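Long-range contacts in regulator of G-protein signaling 16 (Mus musculus, PDB 3C7L), which increases the GTPase activity of G protein alpha subunits and so drives them into their inactive GDP-bound form, inhibiting receptor signalling: residues A[16-21]-A[131-136]; A[33-38]-A[121-126]; A[48-53]-A[75-80]; A[84-89]-A[113-118]. All blocks are in the same frame, centred on the assembly; numbering follows the deposited sequence.

Contact 1 of 4, residues A[16-21]-A[131-136]; sequences LGWRES and PAYRDL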
loop_
_atom_site.group_PDB
_atom_site.type_symbol
_atom_site.label_atom_id
_atom_site.label_comp_id
_atom_site.label_asym_id
_atom_site.label_seq_id
_atom_site.Cartn_x
_atom_site.Cartn_y
_atom_site.Cartn_z
ATOM N N LEU A 16 18.791 -4.093 9.424
ATOM C CA LEU A 16 19.700 -3.712 8.352
ATOM C C LEU A 16 18.957 -3.862 7.029
ATOM O O LEU A 16 19.042 -3.005 6.149
ATOM C CB LEU A 16 20.939 -4.618 8.368
ATOM C CG LEU A 16 22.155 -4.293 7.491
ATOM C CD1 LEU A 16 23.270 -5.291 7.771
ATOM C CD2 LEU A 16 21.794 -4.349 6.039
ATOM N N GLY A 17 18.216 -4.958 6.895
ATOM C CA GLY A 17 17.475 -5.177 5.669
ATOM C C GLY A 17 16.481 -4.071 5.345
ATOM O O GLY A 17 16.241 -3.779 4.176
ATOM N N TRP A 18 15.900 -3.452 6.368
ATOM C CA TRP A 18 14.921 -2.391 6.144
ATOM C C TRP A 18 15.471 -1.233 5.317
ATOM O O TRP A 18 14.725 -0.587 4.576
ATOM C CB TRP A 18 14.392 -1.832 7.470
ATOM C CG TRP A 18 13.788 -2.830 8.409
ATOM C CD1 TRP A 18 13.655 -4.176 8.224
ATOM C CD2 TRP A 18 13.309 -2.557 9.728
ATOM N NE1 TRP A 18 13.131 -4.761 9.356
ATOM C CE2 TRP A 18 12.911 -3.786 10.294
ATOM C CE3 TRP A 18 13.183 -1.386 10.491
ATOM C CZ2 TRP A 18 12.401 -3.881 11.593
ATOM C CZ3 TRP A 18 12.675 -1.480 11.782
ATOM C CH2 TRP A 18 12.292 -2.718 12.318
ATOM N N ARG A 19 16.761 -0.936 5.449
ATOM C CA ARG A 19 17.308 0.153 4.648
ATOM C C ARG A 19 17.966 -0.337 3.363
ATOM O O ARG A 19 18.306 0.461 2.497
ATOM C CB ARG A 19 18.266 1.021 5.472
ATOM C CG ARG A 19 19.424 0.305 6.098
ATOM C CD ARG A 19 19.930 1.100 7.300
ATOM N NE ARG A 19 21.358 1.378 7.220
ATOM C CZ ARG A 19 22.293 0.452 7.046
ATOM N NH1 ARG A 19 21.960 -0.827 6.934
ATOM N NH2 ARG A 19 23.565 0.805 6.972
ATOM N N GLU A 20 18.137 -1.649 3.231
ATOM C CA GLU A 20 18.716 -2.193 2.005
ATOM C C GLU A 20 17.612 -2.337 0.958
ATOM O O GLU A 20 17.870 -2.261 -0.244
ATOM C CB GLU A 20 19.332 -3.573 2.238
ATOM C CG GLU A 20 20.576 -3.609 3.094
ATOM C CD GLU A 20 21.163 -5.009 3.158
ATOM O OE1 GLU A 20 20.378 -5.969 3.295
ATOM O OE2 GLU A 20 22.403 -5.151 3.084
ATOM N N SER A 21 16.384 -2.553 1.424
ATOM C CA SER A 21 15.247 -2.737 0.528
ATOM C C SER A 21 13.907 -2.437 1.178
ATOM O O SER A 21 13.605 -2.947 2.253
ATOM C CB SER A 21 15.226 -4.176 0.012
ATOM O OG SER A 21 14.007 -4.454 -0.655
ATOM N N PRO A 131 13.842 8.886 14.796
ATOM C CA PRO A 131 14.180 8.078 15.968
ATOM C C PRO A 131 13.523 6.704 15.908
ATOM O O PRO A 131 14.073 5.729 16.418
ATOM C CB PRO A 131 13.648 8.917 17.125
ATOM C CG PRO A 131 13.836 10.321 16.622
ATOM C CD PRO A 131 13.334 10.207 15.202
ATOM N N ALA A 132 12.346 6.637 15.284
ATOM C CA ALA A 132 11.593 5.389 15.172
ATOM C C ALA A 132 12.431 4.271 14.559
ATOM O O ALA A 132 12.253 3.101 14.896
ATOM C CB ALA A 132 10.320 5.613 14.353
ATOM N N TYR A 133 13.340 4.629 13.658
ATOM C CA TYR A 133 14.214 3.637 13.048
ATOM C C TYR A 133 15.597 3.683 13.698
ATOM O O TYR A 133 16.149 2.650 14.081
ATOM C CB TYR A 133 14.376 3.885 11.542
ATOM C CG TYR A 133 15.362 2.924 10.916
ATOM C CD1 TYR A 133 15.017 1.590 10.688
ATOM C CD2 TYR A 133 16.669 3.321 10.643
ATOM C CE1 TYR A 133 15.952 0.678 10.209
ATOM C CE2 TYR A 133 17.612 2.416 10.166
ATOM C CZ TYR A 133 17.248 1.099 9.953
ATOM O OH TYR A 133 18.185 0.206 9.488
ATOM N N ARG A 134 16.148 4.888 13.822
ATOM C CA ARG A 134 17.475 5.073 14.395
ATOM C C ARG A 134 17.674 4.450 15.771
ATOM O O ARG A 134 18.757 3.955 16.071
ATOM C CB ARG A 134 17.822 6.562 14.447
ATOM C CG ARG A 134 18.176 7.142 13.095
ATOM C CD ARG A 134 18.499 8.618 13.195
ATOM N NE ARG A 134 18.992 9.152 11.929
ATOM C CZ ARG A 134 19.130 10.450 11.679
ATOM N NH1 ARG A 134 18.809 11.341 12.608
ATOM N NH2 ARG A 134 19.592 10.858 10.506
ATOM N N ASP A 135 16.640 4.470 16.606
ATOM C CA ASP A 135 16.748 3.888 17.941
ATOM C C ASP A 135 16.836 2.361 17.868
ATOM O O ASP A 135 17.434 1.725 18.734
ATOM C CB ASP A 135 15.542 4.290 18.799
ATOM C CG ASP A 135 15.536 5.773 19.149
ATOM O OD1 ASP A 135 14.519 6.251 19.693
ATOM O OD2 ASP A 135 16.546 6.459 18.883
ATOM N N LEU A 136 16.256 1.777 16.823
ATOM C CA LEU A 136 16.257 0.323 16.657
ATOM C C LEU A 136 17.497 -0.203 15.944
ATOM O O LEU A 136 17.788 -1.399 15.995
ATOM C CB LEU A 136 15.020 -0.118 15.872
ATOM C CG LEU A 136 13.656 0.394 16.336
ATOM C CD1 LEU A 136 12.572 -0.140 15.404
ATOM C CD2 LEU A 136 13.397 -0.039 17.776
#
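W18 and Y133 form the tight half of this contact. Their rings meet rim to rim, and neither lies over the face of the other. The planes are turned by 53°. The closest atoms are W18 CE3 and Y133 CE1, 3.5 Å apart. W18 CE3 comes in at the edge of the tyrosine ring, near its plane. CG of Y133, anti to the backbone N (chi1 176°), is swung toward W18. Y133 OH makes a hydrogen bond to V15 O, which ties the C-terminal end of the domain to the N-terminal helix. Both aromatic residues are buried.

The outer half is looser and faces solvent. L136 CD1 reaches the edge of the indole, 3.9 Å from W18 CZ3. R19 crosses Y133 at about a right angle. Its aliphatic chain runs past the phenol oxygen, and its guanidinium plane is only 13° from that of the ring. The modelled approach of R19 CD to Y133 OH is very short, so its detail is doubtful. R19 and L136 are both exposed.

The contact joins helix 15-20 to the short helix 131-134. Helix 109-128 closes one side through L128, which touches both R19 and Y133. W18 also packs on S28.

Contact 2 of 4, residues A[33-38]-A[121-126]; sequences AAFHAF and KDSYPR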
loop_
_atom_site.group_PDB
_atom_site.type_symbol
_atom_site.label_atom_id
_atom_site.label_comp_id
_atom_site.label_asym_id
_atom_site.label_seq_id
_atom_site.Cartn_x
_atom_site.Cartn_y
_atom_site.Cartn_z
ATOM N N ALA A 33 5.189 -2.360 11.709
ATOM C CA ALA A 33 4.551 -1.702 12.849
ATOM C C ALA A 33 5.142 -0.319 13.088
ATOM O O ALA A 33 4.414 0.648 13.314
ATOM C CB ALA A 33 4.698 -2.557 14.109
ATOM N N ALA A 34 6.467 -0.224 13.034
ATOM C CA ALA A 34 7.143 1.050 13.250
ATOM C C ALA A 34 6.819 2.044 12.137
ATOM O O ALA A 34 6.536 3.220 12.399
ATOM C CB ALA A 34 8.650 0.830 13.328
ATOM N N PHE A 35 6.861 1.568 10.896
ATOM C CA PHE A 35 6.582 2.431 9.757
ATOM C C PHE A 35 5.114 2.870 9.743
ATOM O O PHE A 35 4.814 4.001 9.383
ATOM C CB PHE A 35 6.951 1.722 8.443
ATOM C CG PHE A 35 6.900 2.618 7.230
ATOM C CD1 PHE A 35 7.478 3.885 7.258
ATOM C CD2 PHE A 35 6.292 2.188 6.052
ATOM C CE1 PHE A 35 7.451 4.716 6.127
ATOM C CE2 PHE A 35 6.259 3.005 4.915
ATOM C CZ PHE A 35 6.839 4.270 4.951
ATOM N N HIS A 36 4.207 1.981 10.141
ATOM C CA HIS A 36 2.787 2.321 10.160
ATOM C C HIS A 36 2.548 3.478 11.129
ATOM O O HIS A 36 1.842 4.432 10.809
ATOM C CB HIS A 36 1.941 1.101 10.562
ATOM C CG HIS A 36 0.462 1.326 10.454
ATOM N ND1 HIS A 36 -0.294 1.830 11.490
ATOM C CD2 HIS A 36 -0.390 1.163 9.415
ATOM C CE1 HIS A 36 -1.548 1.971 11.093
ATOM N NE2 HIS A 36 -1.632 1.573 9.837
ATOM N N ALA A 37 3.159 3.397 12.307
ATOM C CA ALA A 37 3.009 4.444 13.311
ATOM C C ALA A 37 3.589 5.763 12.812
ATOM O O ALA A 37 3.010 6.828 13.044
ATOM C CB ALA A 37 3.686 4.027 14.600
ATOM N N PHE A 38 4.727 5.693 12.122
ATOM C CA PHE A 38 5.359 6.894 11.586
ATOM C C PHE A 38 4.404 7.559 10.595
ATOM O O PHE A 38 4.197 8.774 10.634
ATOM C CB PHE A 38 6.675 6.535 10.883
ATOM C CG PHE A 38 7.393 7.717 10.292
ATOM C CD1 PHE A 38 8.117 8.588 11.103
ATOM C CD2 PHE A 38 7.334 7.968 8.921
ATOM C CE1 PHE A 38 8.776 9.697 10.555
ATOM C CE2 PHE A 38 7.989 9.075 8.366
ATOM C CZ PHE A 38 8.710 9.937 9.185
ATOM N N LYS A 121 9.736 6.956 -2.122
ATOM C CA LYS A 121 10.510 8.140 -2.466
ATOM C C LYS A 121 10.319 9.340 -1.545
ATOM O O LYS A 121 10.830 10.421 -1.832
ATOM C CB LYS A 121 10.214 8.555 -3.911
ATOM C CG LYS A 121 10.650 7.540 -4.955
ATOM C CD LYS A 121 12.144 7.233 -4.853
ATOM C CE LYS A 121 12.584 6.271 -5.944
ATOM N NZ LYS A 121 14.036 5.943 -5.843
ATOM N N ASP A 122 9.597 9.161 -0.443
ATOM C CA ASP A 122 9.372 10.270 0.479
ATOM C C ASP A 122 9.334 9.894 1.962
ATOM O O ASP A 122 10.283 10.169 2.707
ATOM C CB ASP A 122 8.079 10.996 0.114
ATOM C CG ASP A 122 7.707 12.055 1.127
ATOM O OD1 ASP A 122 8.609 12.798 1.564
ATOM O OD2 ASP A 122 6.512 12.152 1.482
ATOM N N SER A 123 8.244 9.264 2.391
ATOM C CA SER A 123 8.093 8.896 3.796
ATOM C C SER A 123 9.018 7.780 4.257
ATOM O O SER A 123 9.396 7.736 5.428
ATOM C CB SER A 123 6.634 8.530 4.095
ATOM O OG SER A 123 6.138 7.531 3.215
ATOM N N TYR A 124 9.389 6.880 3.349
ATOM C CA TYR A 124 10.276 5.769 3.701
ATOM C C TYR A 124 11.654 6.303 4.096
ATOM O O TYR A 124 12.164 5.976 5.166
ATOM C CB TYR A 124 10.356 4.781 2.529
ATOM C CG TYR A 124 11.498 3.778 2.554
ATOM C CD1 TYR A 124 11.726 2.952 3.664
ATOM C CD2 TYR A 124 12.313 3.615 1.433
ATOM C CE1 TYR A 124 12.743 1.982 3.644
ATOM C CE2 TYR A 124 13.322 2.657 1.403
ATOM C CZ TYR A 124 13.530 1.844 2.506
ATOM O OH TYR A 124 14.517 0.893 2.443
ATOM N N PRO A 125 12.275 7.131 3.241
ATOM C CA PRO A 125 13.589 7.668 3.598
ATOM C C PRO A 125 13.542 8.528 4.861
ATOM O O PRO A 125 14.495 8.543 5.632
ATOM C CB PRO A 125 13.978 8.475 2.365
ATOM C CG PRO A 125 13.364 7.688 1.261
ATOM C CD PRO A 125 11.987 7.387 1.818
ATOM N N ARG A 126 12.445 9.248 5.079
ATOM C CA ARG A 126 12.352 10.074 6.278
ATOM C C ARG A 126 12.182 9.196 7.516
ATOM O O ARG A 126 12.642 9.543 8.608
ATOM C CB ARG A 126 11.208 11.098 6.161
ATOM C CG ARG A 126 11.540 12.233 5.191
ATOM C CD ARG A 126 10.511 13.355 5.163
ATOM N NE ARG A 126 9.236 12.958 4.570
ATOM C CZ ARG A 126 8.173 12.569 5.265
ATOM N NH1 ARG A 126 8.221 12.516 6.590
ATOM N NH2 ARG A 126 7.051 12.251 4.632
#
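F35 meets S123 at the edge of its ring, where S123 O lies near the ring plane, 3.7 Å from F35 CE1. CA of Y124 approaches the same ring obliquely, 3.9 Å from F35 CE1. The F38 ring is also approached obliquely, by S123 O at 3.5 Å from F38 CE2 and by R126 NH1 at 3.7 Å from F38 CZ. The guanidinium of R126 has S123 CA over one face, offset toward the rim. The D122 carboxylate is at its edge, in plane.

CG is anti to the backbone N in both F35 (chi1 -171°) and F38 (chi1 180°), which sends it off the helix toward segment 121-126. S123 OG adds a contact at 3.8 Å to F35 CZ. R126 and F38 cross at about a right angle.

R126 grips D122 side-on through NE and NH2, one nitrogen to each oxygen. R126 NE is 3.1 Å from D122 OD1, and this bond is nearly straight. Both carboxylate oxygens are met from above their plane. R126 NH2 also forms a salt bridge to E42. An alanine in place of R126 would take NH1 away from F38 CZ and probably leave D122 and E42 without their positive mate.

The contact joins helix 29-40 to helix 109-128 of the RGS domain, the two segments running at 116° to each other. Segments 33-38 and 121-126 share no hydrogen bond. The contact rests on van der Waals packing of the two rings against backbone and side-chain atoms of 123-126. The charges lie to one side, where two acidic partners are likely to hold the guanidinium in place beside F38.

Contact 3 of 4, residues A[48-53]-A[75-80]; sequences LEFWLA and DEYIRS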
loop_
_atom_site.group_PDB
_atom_site.type_symbol
_atom_site.label_atom_id
_atom_site.label_comp_id
_atom_site.label_asym_id
_atom_site.label_seq_id
_atom_site.Cartn_x
_atom_site.Cartn_y
_atom_site.Cartn_z
ATOM N N LEU A 48 0.252 2.486 3.181
ATOM C CA LEU A 48 0.784 1.196 3.598
ATOM C C LEU A 48 -0.319 0.144 3.728
ATOM O O LEU A 48 -0.125 -1.009 3.357
ATOM C CB LEU A 48 1.520 1.344 4.938
ATOM C CG LEU A 48 2.037 0.055 5.585
ATOM C CD1 LEU A 48 3.004 -0.655 4.643
ATOM C CD2 LEU A 48 2.718 0.393 6.897
ATOM N N GLU A 49 -1.474 0.540 4.257
ATOM C CA GLU A 49 -2.586 -0.390 4.423
ATOM C C GLU A 49 -3.066 -0.887 3.067
ATOM O O GLU A 49 -3.388 -2.063 2.899
ATOM C CB GLU A 49 -3.728 0.293 5.189
ATOM C CG GLU A 49 -3.323 0.631 6.619
ATOM C CD GLU A 49 -4.355 1.438 7.384
ATOM O OE1 GLU A 49 -5.342 1.915 6.777
ATOM O OE2 GLU A 49 -4.158 1.601 8.605
ATOM N N PHE A 50 -3.099 0.016 2.094
ATOM C CA PHE A 50 -3.524 -0.328 0.746
ATOM C C PHE A 50 -2.534 -1.296 0.101
ATOM O O PHE A 50 -2.939 -2.287 -0.507
ATOM C CB PHE A 50 -3.643 0.940 -0.107
ATOM C CG PHE A 50 -3.831 0.672 -1.573
ATOM C CD1 PHE A 50 -4.905 -0.088 -2.024
ATOM C CD2 PHE A 50 -2.933 1.179 -2.504
ATOM C CE1 PHE A 50 -5.080 -0.339 -3.384
ATOM C CE2 PHE A 50 -3.097 0.935 -3.856
ATOM C CZ PHE A 50 -4.173 0.174 -4.301
ATOM N N TRP A 51 -1.241 -1.007 0.237
ATOM C CA TRP A 51 -0.210 -1.864 -0.345
ATOM C C TRP A 51 -0.346 -3.281 0.205
ATOM O O TRP A 51 -0.373 -4.247 -0.551
ATOM C CB TRP A 51 1.186 -1.311 -0.030
ATOM C CG TRP A 51 2.302 -1.986 -0.789
ATOM C CD1 TRP A 51 2.809 -1.618 -1.998
ATOM C CD2 TRP A 51 3.029 -3.156 -0.389
ATOM N NE1 TRP A 51 3.810 -2.483 -2.381
ATOM C CE2 TRP A 51 3.962 -3.438 -1.411
ATOM C CE3 TRP A 51 2.978 -3.998 0.734
ATOM C CZ2 TRP A 51 4.843 -4.525 -1.344
ATOM C CZ3 TRP A 51 3.858 -5.079 0.801
ATOM C CH2 TRP A 51 4.775 -5.330 -0.233
ATOM N N LEU A 52 -0.441 -3.404 1.522
ATOM C CA LEU A 52 -0.582 -4.713 2.160
ATOM C C LEU A 52 -1.872 -5.421 1.730
ATOM O O LEU A 52 -1.901 -6.647 1.608
ATOM C CB LEU A 52 -0.569 -4.566 3.682
ATOM C CG LEU A 52 0.716 -4.058 4.341
ATOM C CD1 LEU A 52 0.409 -3.657 5.767
ATOM C CD2 LEU A 52 1.791 -5.133 4.313
ATOM N N ALA A 53 -2.933 -4.655 1.504
ATOM C CA ALA A 53 -4.207 -5.237 1.087
ATOM C C ALA A 53 -4.089 -5.817 -0.316
ATOM O O ALA A 53 -4.725 -6.824 -0.633
ATOM C CB ALA A 53 -5.307 -4.182 1.129
ATOM N N ASP A 75 -13.554 0.225 -3.054
ATOM C CA ASP A 75 -14.420 1.112 -2.278
ATOM C C ASP A 75 -13.731 1.716 -1.068
ATOM O O ASP A 75 -14.052 2.826 -0.654
ATOM C CB ASP A 75 -15.672 0.370 -1.801
ATOM C CG ASP A 75 -16.606 0.006 -2.939
ATOM O OD1 ASP A 75 -16.452 0.568 -4.047
ATOM O OD2 ASP A 75 -17.503 -0.838 -2.714
ATOM N N GLU A 76 -12.789 0.985 -0.493
ATOM C CA GLU A 76 -12.100 1.487 0.682
ATOM C C GLU A 76 -10.913 2.399 0.390
ATOM O O GLU A 76 -10.706 3.383 1.097
ATOM C CB GLU A 76 -11.641 0.319 1.568
ATOM C CG GLU A 76 -10.741 0.751 2.710
ATOM C CD GLU A 76 -10.673 -0.261 3.834
ATOM O OE1 GLU A 76 -10.481 -1.465 3.558
ATOM O OE2 GLU A 76 -10.803 0.158 5.004
ATOM N N TYR A 77 -10.145 2.088 -0.652
ATOM C CA TYR A 77 -8.953 2.873 -0.970
ATOM C C TYR A 77 -8.876 3.623 -2.299
ATOM O O TYR A 77 -8.144 4.608 -2.398
ATOM C CB TYR A 77 -7.706 1.982 -0.906
ATOM C CG TYR A 77 -7.522 1.198 0.371
ATOM C CD1 TYR A 77 -7.961 -0.118 0.469
ATOM C CD2 TYR A 77 -6.870 1.761 1.468
ATOM C CE1 TYR A 77 -7.752 -0.863 1.625
ATOM C CE2 TYR A 77 -6.656 1.027 2.635
ATOM C CZ TYR A 77 -7.097 -0.286 2.702
ATOM O OH TYR A 77 -6.871 -1.026 3.837
ATOM N N ILE A 78 -9.602 3.173 -3.317
ATOM C CA ILE A 78 -9.486 3.800 -4.631
ATOM C C ILE A 78 -10.507 4.848 -5.077
ATOM O O ILE A 78 -10.118 5.924 -5.536
ATOM C CB ILE A 78 -9.413 2.720 -5.741
ATOM C CG1 ILE A 78 -8.280 1.736 -5.443
ATOM C CG2 ILE A 78 -9.181 3.380 -7.104
ATOM C CD1 ILE A 78 -6.878 2.337 -5.538
ATOM N N ARG A 79 -11.797 4.546 -4.964
ATOM C CA ARG A 79 -12.813 5.494 -5.424
ATOM C C ARG A 79 -12.796 6.845 -4.721
ATOM O O ARG A 79 -12.409 6.962 -3.560
ATOM C CB ARG A 79 -14.221 4.883 -5.324
ATOM C CG ARG A 79 -14.728 4.619 -3.915
ATOM C CD ARG A 79 -16.168 4.107 -3.951
ATOM N NE ARG A 79 -16.633 3.679 -2.631
ATOM C CZ ARG A 79 -17.846 3.187 -2.382
ATOM N NH1 ARG A 79 -18.727 3.062 -3.366
ATOM N NH2 ARG A 79 -18.173 2.809 -1.152
ATOM N N SER A 80 -13.215 7.872 -5.452
ATOM C CA SER A 80 -13.274 9.216 -4.921
ATOM C C SER A 80 -14.076 9.252 -3.622
ATOM O O SER A 80 -15.150 8.651 -3.518
ATOM C CB SER A 80 -13.917 10.150 -5.949
ATOM O OG SER A 80 -14.116 11.442 -5.407
#
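Y77 and F50 are brought together by different first torsions. In Y77, CG is anti to the carbonyl carbon (chi1 -53°). In F50, CG is anti to the backbone N (chi1 169°). The two side chains slide past each other in opposite directions. Their rings stand at 44°, with centroids 5.6 Å apart, and form neither a stack nor an edge-to-face pair.

The Y77 ring instead lies against the backbone of helix 45-57. F50 CA sits over the centre of one face, 4.0 Å from the ring centroid, in a CH-pi contact. F50 CB is over the same face, 3.7 Å from Y77 CD2. The opposite face is covered by E76 CG, so the ring is held between two aliphatic groups. At its far end, Y77 OH is 3.7 Å from E49 CB. A53 CB touches the ring more loosely, at 4.2 Å from Y77 CE1.

F50 has its own apolar partners. Y77 CB lies 3.7 Å from F50 CD1. I78 CD1 lies 3.7 Å from F50 CZ. I73, A111 and T115 also touch the F50 side chain.

An alanine at Y77 would keep CB against F50, but the loss of the ring would probably open a gap between F50 CA and E76 CG and leave A53 CB without its partner.

The contact packs the last turn of helix 63-78, a wider pi-type turn, on helix 45-57. With helix 109-128 behind F50, it belongs to the antiparallel helical bundle that forms one half of the RGS domain.

Contact 4 of 4, residues A[84-89]-A[113-118]; sequences KEVNID and GKTRTL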
loop_
_atom_site.group_PDB
_atom_site.type_symbol
_atom_site.label_atom_id
_atom_site.label_comp_id
_atom_site.label_asym_id
_atom_site.label_seq_id
_atom_site.Cartn_x
_atom_site.Cartn_y
_atom_site.Cartn_z
ATOM N N LYS A 84 -10.477 5.615 3.049
ATOM C CA LYS A 84 -9.017 5.672 3.073
ATOM C C LYS A 84 -8.422 5.929 1.696
ATOM O O LYS A 84 -7.375 5.376 1.348
ATOM C CB LYS A 84 -8.457 4.362 3.628
ATOM C CG LYS A 84 -8.815 4.096 5.074
ATOM C CD LYS A 84 -8.365 2.710 5.504
ATOM C CE LYS A 84 -8.698 2.462 6.966
ATOM N NZ LYS A 84 -8.372 1.070 7.369
ATOM N N GLU A 85 -9.084 6.783 0.922
ATOM C CA GLU A 85 -8.640 7.109 -0.424
ATOM C C GLU A 85 -7.155 7.452 -0.499
ATOM O O GLU A 85 -6.680 8.353 0.189
ATOM C CB GLU A 85 -9.464 8.273 -0.986
ATOM C CG GLU A 85 -9.016 8.713 -2.371
ATOM C CD GLU A 85 -9.914 9.770 -2.978
ATOM O OE1 GLU A 85 -10.664 10.426 -2.226
ATOM O OE2 GLU A 85 -9.858 9.955 -4.212
ATOM N N VAL A 86 -6.424 6.726 -1.337
ATOM C CA VAL A 86 -4.997 6.984 -1.503
ATOM C C VAL A 86 -4.801 8.090 -2.538
ATOM O O VAL A 86 -5.621 8.252 -3.441
ATOM C CB VAL A 86 -4.234 5.713 -1.954
ATOM C CG1 VAL A 86 -4.335 4.642 -0.872
ATOM C CG2 VAL A 86 -4.805 5.192 -3.264
ATOM N N ASN A 87 -3.709 8.836 -2.415
ATOM C CA ASN A 87 -3.430 9.936 -3.335
ATOM C C ASN A 87 -2.960 9.486 -4.715
ATOM O O ASN A 87 -1.763 9.437 -5.003
ATOM C CB ASN A 87 -2.406 10.891 -2.720
ATOM C CG ASN A 87 -2.107 12.080 -3.616
ATOM O OD1 ASN A 87 -3.019 12.718 -4.147
ATOM N ND2 ASN A 87 -0.829 12.392 -3.777
ATOM N N ILE A 88 -3.931 9.176 -5.564
ATOM C CA ILE A 88 -3.694 8.722 -6.924
ATOM C C ILE A 88 -4.382 9.695 -7.885
ATOM O O ILE A 88 -5.390 10.300 -7.524
ATOM C CB ILE A 88 -4.289 7.307 -7.112
ATOM C CG1 ILE A 88 -3.438 6.282 -6.368
ATOM C CG2 ILE A 88 -4.419 6.984 -8.570
ATOM C CD1 ILE A 88 -1.982 6.323 -6.727
ATOM N N ASP A 89 -3.855 9.853 -9.098
ATOM C CA ASP A 89 -4.493 10.765 -10.049
ATOM C C ASP A 89 -5.746 10.127 -10.640
ATOM O O ASP A 89 -5.983 8.935 -10.459
ATOM C CB ASP A 89 -3.525 11.177 -11.173
ATOM C CG ASP A 89 -2.980 9.993 -11.958
ATOM O OD1 ASP A 89 -3.688 8.973 -12.105
ATOM O OD2 ASP A 89 -1.837 10.095 -12.455
ATOM N N GLY A 113 1.658 0.529 -7.421
ATOM C CA GLY A 113 2.963 1.068 -7.766
ATOM C C GLY A 113 3.076 2.558 -7.492
ATOM O O GLY A 113 4.122 3.037 -7.038
ATOM N N LYS A 114 2.014 3.306 -7.779
ATOM C CA LYS A 114 2.025 4.744 -7.532
ATOM C C LYS A 114 2.073 4.975 -6.024
ATOM O O LYS A 114 2.810 5.836 -5.537
ATOM C CB LYS A 114 0.765 5.410 -8.096
ATOM C CG LYS A 114 0.604 5.344 -9.601
ATOM C CD LYS A 114 1.701 6.099 -10.330
ATOM C CE LYS A 114 1.450 6.111 -11.833
ATOM N NZ LYS A 114 2.518 6.848 -12.565
ATOM N N THR A 115 1.282 4.199 -5.286
ATOM C CA THR A 115 1.233 4.321 -3.833
ATOM C C THR A 115 2.566 3.902 -3.223
ATOM O O THR A 115 3.023 4.495 -2.241
ATOM C CB THR A 115 0.086 3.475 -3.248
ATOM O OG1 THR A 115 -1.156 3.922 -3.811
ATOM C CG2 THR A 115 0.021 3.629 -1.730
ATOM N N ARG A 116 3.199 2.893 -3.813
ATOM C CA ARG A 116 4.501 2.440 -3.329
ATOM C C ARG A 116 5.514 3.588 -3.447
ATOM O O ARG A 116 6.290 3.849 -2.524
ATOM C CB ARG A 116 5.001 1.256 -4.157
ATOM C CG ARG A 116 6.361 0.753 -3.699
ATOM C CD ARG A 116 7.026 -0.175 -4.706
ATOM N NE ARG A 116 8.388 -0.483 -4.281
ATOM C CZ ARG A 116 8.787 -1.644 -3.775
ATOM N NH1 ARG A 116 7.937 -2.656 -3.628
ATOM N NH2 ARG A 116 10.045 -1.784 -3.381
ATOM N N THR A 117 5.501 4.269 -4.591
ATOM C CA THR A 117 6.422 5.375 -4.821
ATOM C C THR A 117 6.140 6.533 -3.872
ATOM O O THR A 117 7.056 7.241 -3.452
ATOM C CB THR A 117 6.344 5.860 -6.280
ATOM O OG1 THR A 117 6.746 4.797 -7.148
ATOM C CG2 THR A 117 7.265 7.055 -6.503
ATOM N N LEU A 118 4.868 6.717 -3.529
ATOM C CA LEU A 118 4.469 7.774 -2.609
ATOM C C LEU A 118 5.237 7.552 -1.298
ATOM O O LEU A 118 5.645 8.502 -0.630
ATOM C CB LEU A 118 2.960 7.694 -2.365
ATOM C CG LEU A 118 2.090 8.956 -2.322
ATOM C CD1 LEU A 118 2.368 9.860 -3.517
ATOM C CD2 LEU A 118 0.628 8.527 -2.314
#
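V86, N87 and I88 pack on helix 109-128 from the loop between helices 63-78 and 90-101. In RGS domains this is one of the loops that face the G protein alpha subunit. N87 is the centre of an inverse gamma turn, closed by a weak bond from I88 N to V86 O.

I88 makes the closest approach. Its CD1 comes 3.2 Å from K114 CB, tighter than usual for two carbons. K114 then bends at chi2 (-64°), and its end leads away from the loop. I88 CD1 also lies 3.9 Å from T115 OG1. V86 CG2 approaches the same oxygen, likewise at 3.9 Å. The hydroxyl is hydrogen-bonded to A111 O in its own helix. V86 and I88 meet it by van der Waals contact, chiefly through these methyl groups.

L118 makes the outer part of the contact. Its CD2 is 3.7 Å from N87 O and 3.9 Å from N87 CB. The two side chains cross at about a right angle.

D89 is the N-cap of helix 90-101, with OD1 bonded to T92 N. Helix 45-57 lies on the inner side: F50 touches V86 and T115, and N47 touches T115 and L118.

In the fold
Contacts 2, 3 and 4 are all nested inside the chain loop closed by contact 1. Contacts 1 and 3 are farthest apart, with centres about 25 Å from each other. Contacts 1 and 2 are joined by a probable hydrogen bond between W18 O and Y124 OH, 2.6 Å. Contact 2 meets contact 3 through H36 NE2 and E49 OE2, 2.8 Å apart. Helix 109-128 serves both contacts 2 and 4. Contacts 3 and 4 have centres about 9 Å apart and share a probable backbone bond, Y77 O to V86 N, 2.9 Å. Through that bond contact 3 backs the 84-89 loop, which probably faces the G protein alpha subunit, as in related RGS complexes.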